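Fibrillarin-like rRNA/tRNA 2'-O-methyltransferase (Methanocaldococcus jannaschii, PDB 1FBN) probably transfers the methyl group of S-adenosyl-L-methionine to ribose 2'-hydroxyls of rRNA and tRNA at sites chosen by a guide RNA, within box C/D ribonucleoprotein particles. Local coordinates at residues E8-E11 with N12-E15; I176-A180 with R181-V185. All blocks are in the same frame, centred on the assembly; numbering follows the deposited sequence.

Contact 1 (E8-E11 with N12-E15); sequences EIFE and NIYE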
loop_
_atom_site.group_PDB
_atom_site.type_symbol
_atom_site.label_atom_id
_atom_site.label_comp_id
_atom_site.label_asym_id
_atom_site.label_seq_id
_atom_site.Cartn_x
_atom_site.Cartn_y
_atom_site.Cartn_z
ATOM N N GLU A 8 8.111 -0.877 17.814
ATOM C CA GLU A 8 8.232 -0.362 16.465
ATOM C C GLU A 8 8.985 -1.321 15.559
ATOM O O GLU A 8 10.020 -1.876 15.947
ATOM C CB GLU A 8 8.946 0.987 16.479
ATOM C CG GLU A 8 9.176 1.577 15.096
ATOM C CD GLU A 8 9.802 2.957 15.133
ATOM O OE1 GLU A 8 10.274 3.384 16.210
ATOM O OE2 GLU A 8 9.820 3.621 14.075
ATOM N N ILE A 9 8.417 -1.558 14.379
ATOM C CA ILE A 9 9.033 -2.402 13.360
ATOM C C ILE A 9 9.163 -1.504 12.137
ATOM O O ILE A 9 8.442 -0.512 12.028
ATOM C CB ILE A 9 8.194 -3.662 13.033
ATOM C CG1 ILE A 9 6.744 -3.290 12.728
ATOM C CG2 ILE A 9 8.288 -4.665 14.179
ATOM C CD1 ILE A 9 5.890 -4.474 12.316
ATOM N N PHE A 10 10.099 -1.819 11.244
ATOM C CA PHE A 10 10.334 -1.005 10.046
ATOM C C PHE A 10 10.516 0.444 10.501
ATOM O O PHE A 10 11.400 0.727 11.304
ATOM C CB PHE A 10 9.162 -1.141 9.062
ATOM C CG PHE A 10 8.946 -2.550 8.567
ATOM C CD1 PHE A 10 9.945 -3.213 7.856
ATOM C CD2 PHE A 10 7.744 -3.212 8.805
ATOM C CE1 PHE A 10 9.746 -4.516 7.385
ATOM C CE2 PHE A 10 7.538 -4.515 8.339
ATOM C CZ PHE A 10 8.542 -5.166 7.627
ATOM N N GLU A 11 9.692 1.355 9.997
ATOM C CA GLU A 11 9.758 2.749 10.422
ATOM C C GLU A 11 8.343 3.288 10.604
ATOM O O GLU A 11 7.574 3.385 9.647
ATOM C CB GLU A 11 10.541 3.624 9.435
ATOM C CG GLU A 11 10.691 5.069 9.931
ATOM C CD GLU A 11 11.554 5.941 9.036
ATOM O OE1 GLU A 11 12.749 5.622 8.859
ATOM O OE2 GLU A 11 11.044 6.962 8.527
ATOM N N ASN A 12 8.002 3.604 11.848
ATOM C CA ASN A 12 6.689 4.134 12.201
ATOM C C ASN A 12 5.532 3.144 11.995
ATOM O O ASN A 12 4.412 3.533 11.665
ATOM C CB ASN A 12 6.425 5.464 11.478
ATOM C CG ASN A 12 5.466 6.376 12.244
ATOM O OD1 ASN A 12 4.946 7.354 11.693
ATOM N ND2 ASN A 12 5.236 6.067 13.518
ATOM N N ILE A 13 5.834 1.856 12.149
ATOM C CA ILE A 13 4.842 0.784 12.068
ATOM C C ILE A 13 5.030 0.055 13.400
ATOM O O ILE A 13 6.146 -0.011 13.917
ATOM C CB ILE A 13 5.089 -0.182 10.879
ATOM C CG1 ILE A 13 4.967 0.573 9.555
ATOM C CG2 ILE A 13 4.058 -1.311 10.895
ATOM C CD1 ILE A 13 5.161 -0.293 8.350
ATOM N N TYR A 14 3.957 -0.485 13.967
ATOM C CA TYR A 14 4.075 -1.128 15.270
ATOM C C TYR A 14 3.558 -2.548 15.377
ATOM O O TYR A 14 2.486 -2.877 14.869
ATOM C CB TYR A 14 3.422 -0.236 16.343
ATOM C CG TYR A 14 3.997 1.160 16.336
ATOM C CD1 TYR A 14 3.487 2.134 15.479
ATOM C CD2 TYR A 14 5.143 1.466 17.069
ATOM C CE1 TYR A 14 4.110 3.368 15.337
ATOM C CE2 TYR A 14 5.773 2.700 16.935
ATOM C CZ TYR A 14 5.254 3.643 16.060
ATOM O OH TYR A 14 5.897 4.843 15.880
ATOM N N GLU A 15 4.359 -3.395 16.017
ATOM C CA GLU A 15 3.987 -4.783 16.249
ATOM C C GLU A 15 3.261 -4.822 17.584
ATOM O O GLU A 15 3.766 -4.304 18.580
ATOM C CB GLU A 15 5.224 -5.664 16.333
ATOM C CG GLU A 15 4.909 -7.114 16.574
ATOM C CD GLU A 15 6.159 -7.939 16.720
ATOM O OE1 GLU A 15 6.714 -7.965 17.836
ATOM O OE2 GLU A 15 6.596 -8.544 15.718
#

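Contact 2 (I176-A180 with R181-V185); sequences IAIKA and RSIDV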
loop_
_atom_site.group_PDB
_atom_site.type_symbol
_atom_site.label_atom_id
_atom_site.label_comp_id
_atom_site.label_asym_id
_atom_site.label_seq_id
_atom_site.Cartn_x
_atom_site.Cartn_y
_atom_site.Cartn_z
ATOM N N ILE A 176 3.379 -3.622 -5.555
ATOM C CA ILE A 176 2.183 -3.968 -6.316
ATOM C C ILE A 176 1.536 -5.285 -5.879
ATOM O O ILE A 176 2.188 -6.333 -5.823
ATOM C CB ILE A 176 2.484 -3.985 -7.854
ATOM C CG1 ILE A 176 1.200 -4.206 -8.660
ATOM C CG2 ILE A 176 3.525 -5.051 -8.193
ATOM C CD1 ILE A 176 1.399 -4.143 -10.158
ATOM N N ALA A 177 0.259 -5.201 -5.515
ATOM C CA ALA A 177 -0.514 -6.367 -5.102
ATOM C C ALA A 177 -1.181 -6.907 -6.362
ATOM O O ALA A 177 -2.037 -6.251 -6.950
ATOM C CB ALA A 177 -1.566 -5.970 -4.071
ATOM N N ILE A 178 -0.773 -8.099 -6.781
ATOM C CA ILE A 178 -1.307 -8.705 -7.991
ATOM C C ILE A 178 -2.276 -9.866 -7.771
ATOM O O ILE A 178 -1.957 -10.848 -7.098
ATOM C CB ILE A 178 -0.163 -9.181 -8.916
ATOM C CG1 ILE A 178 0.755 -8.005 -9.263
ATOM C CG2 ILE A 178 -0.731 -9.806 -10.188
ATOM C CD1 ILE A 178 1.868 -8.344 -10.242
ATOM N N LYS A 179 -3.474 -9.718 -8.333
ATOM C CA LYS A 179 -4.508 -10.745 -8.279
ATOM C C LYS A 179 -4.341 -11.518 -9.590
ATOM O O LYS A 179 -4.657 -11.001 -10.665
ATOM C CB LYS A 179 -5.894 -10.101 -8.227
ATOM C CG LYS A 179 -7.034 -11.098 -8.275
ATOM C CD LYS A 179 -8.382 -10.404 -8.274
ATOM C CE LYS A 179 -9.513 -11.410 -8.389
ATOM N NZ LYS A 179 -10.836 -10.734 -8.359
ATOM N N ALA A 180 -3.814 -12.737 -9.499
ATOM C CA ALA A 180 -3.571 -13.569 -10.679
ATOM C C ALA A 180 -4.765 -13.702 -11.626
ATOM O O ALA A 180 -4.618 -13.537 -12.837
ATOM C CB ALA A 180 -3.081 -14.949 -10.258
ATOM N N ARG A 181 -5.939 -13.977 -11.070
ATOM C CA ARG A 181 -7.148 -14.156 -11.866
ATOM C C ARG A 181 -7.640 -12.907 -12.601
ATOM O O ARG A 181 -8.482 -13.011 -13.494
ATOM C CB ARG A 181 -8.265 -14.740 -11.004
ATOM C CG ARG A 181 -8.004 -16.155 -10.497
ATOM C CD ARG A 181 -8.387 -17.222 -11.508
ATOM N NE ARG A 181 -7.435 -17.308 -12.607
ATOM C CZ ARG A 181 -6.699 -18.382 -12.884
ATOM N NH1 ARG A 181 -6.799 -19.482 -12.146
ATOM N NH2 ARG A 181 -5.846 -18.348 -13.895
ATOM N N SER A 182 -7.132 -11.732 -12.231
ATOM C CA SER A 182 -7.534 -10.495 -12.908
ATOM C C SER A 182 -6.746 -10.324 -14.211
ATOM O O SER A 182 -7.068 -9.470 -15.038
ATOM C CB SER A 182 -7.332 -9.271 -12.004
ATOM O OG SER A 182 -5.961 -8.949 -11.839
ATOM N N ILE A 183 -5.718 -11.153 -14.381
ATOM C CA ILE A 183 -4.860 -11.132 -15.561
ATOM C C ILE A 183 -5.189 -12.282 -16.513
ATOM O O ILE A 183 -5.240 -12.098 -17.732
ATOM C CB ILE A 183 -3.378 -11.202 -15.136
ATOM C CG1 ILE A 183 -3.007 -9.907 -14.408
ATOM C CG2 ILE A 183 -2.468 -11.445 -16.339
ATOM C CD1 ILE A 183 -1.764 -10.006 -13.596
ATOM N N ASP A 184 -5.460 -13.454 -15.948
ATOM C CA ASP A 184 -5.772 -14.635 -16.745
ATOM C C ASP A 184 -6.655 -15.576 -15.923
ATOM O O ASP A 184 -6.385 -15.815 -14.748
ATOM C CB ASP A 184 -4.463 -15.331 -17.129
ATOM C CG ASP A 184 -4.617 -16.271 -18.301
ATOM O OD1 ASP A 184 -5.249 -17.334 -18.144
ATOM O OD2 ASP A 184 -4.078 -15.957 -19.379
ATOM N N VAL A 185 -7.715 -16.096 -16.542
ATOM C CA VAL A 185 -8.638 -17.008 -15.861
ATOM C C VAL A 185 -8.402 -18.492 -16.168
ATOM O O VAL A 185 -9.091 -19.359 -15.625
ATOM C CB VAL A 185 -10.117 -16.670 -16.189
ATOM C CG1 VAL A 185 -10.462 -15.273 -15.700
ATOM C CG2 VAL A 185 -10.376 -16.794 -17.686
#

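Contact 1 (E8-E11 with N12-E15)
Two hydrogen bonds tie Glu8-Glu11 to Asn12-Glu15, one from backbone to backbone and one from backbone to side chain. In the first, Ile9 N donates a hydrogen bond to Ile13 O at 2.8 Å. In the second, Asn12 N reaches Glu8 OE2 at 2.9 Å. The bond is nearly straight, 167° at the hydrogen, and it meets the carboxylate oxygen on its anti side, somewhat out of the plane. Glu8 can do this because CG stands anti to its backbone N (chi1 177°) and the chain stays extended, carrying the carboxylate across the turn to Asn12 N. Glu8 CA adds a CH...O contact to Ile13 O, 3.3 Å away.

All this belongs to a tight beta hairpin between strands 5-9 and 13-17, at one margin of the antiparallel sheet. Glu8 and Tyr14 form a non-hydrogen-bonded pair, Ile9 and Ile13 the hydrogen-bonded pair next to the turn.

Apolar contacts line both faces. On that of Ile9 and Ile13, Ile9 CG1 lies 3.8 Å from Ile13 CG2, while Ile9 CG2 rests against Glu15 CB, the two side chains crossing at about a right angle. An alanine in place of Ile9 would probably leave a gap beside Ile13 CG2 and Glu15 CB. Phe10 CD2 packs at 3.9 Å on Ile13 CD1, and helix 58-64 meets both side chains through Ile63. On the other face, Glu8 CB approaches Tyr14 CE2 to 3.6 Å, and the Tyr14 ring also packs edge-to-face with Tyr49.

Contact 2 (I176-A180 with R181-V185)
This is a local contact in which the chain leaves strand 172-179 of the mixed seven-stranded sheet and curls into a tight turn, ahead of helix 189-203. Two successive carbonyls hold the turn, each taking two donors. Lys179 O receives Ser182 OG at 2.7 Å, in the carbonyl plane, and also Ser182 N at 3.0 Å, which sits well above that plane. The hydroxyl gets there because OG lies between the backbone N and the carbonyl carbon of Ser182 (chi1 72°), turned back toward the strand end. Ala180 O is gripped in the same divided fashion: Asp184 N comes in the carbonyl plane at 3.2 Å, while Ile183 N, 3.0 Å away, stands above it.

The side chains follow the curl. Ile183 CD1 meets Ile178 CG2 at 3.6 Å, the two isoleucines lying at a slant to each other, and Gln156 of helix 156-167 touches both. The extended Lys179 chain runs past Ser182, its CD close to Ser182 CB.

Within Arg181-Val185, the guanidinium of Arg181 closes the far end side-on. NE and NH2 both donate hydrogen bonds to Asp184 O, NE (2.8 Å) on a lone pair in the carbonyl plane, NH2 (2.7 Å) from above that plane. That oxygen lies only 1° out of the guanidinium plane; bends at chi2 and chi3 bring the group round. NH2 also bonds Lys187 O, and Asp184 OD1 accepts from the backbone N of Thr186 and Lys187, which fastens the turn to the approach to helix 189-203.

The turn follows the fifth strand of the class I methyltransferase fold, Rossmann-like with strand order 3-2-1-4-5-7-6, and Ser182 beside Ala152, a predicted S-adenosyl-L-methionine-binding residue, probably puts it at the edge of the cofactor pocket.

Contacts 1 and 2 lie on opposite sides of the chain's centre, with their own centres 29 Å apart and their nearest atoms about 14 Å apart, so they do not touch. Contact 1 belongs to the antiparallel N-terminal sheet, contact 2 to the mixed sheet of the methyltransferase fold; along the chain the hairpin is complete long before the strand-end turn begins. Each has a different relation to the predicted S-adenosyl-L-methionine site: the side chain of Ile13 is about 10 Å from that of Thr88, whereas the side chain of Ser182 is about 4 Å from that of Ala152. Contact 2 is therefore the closer neighbour of the probable cofactor pocket.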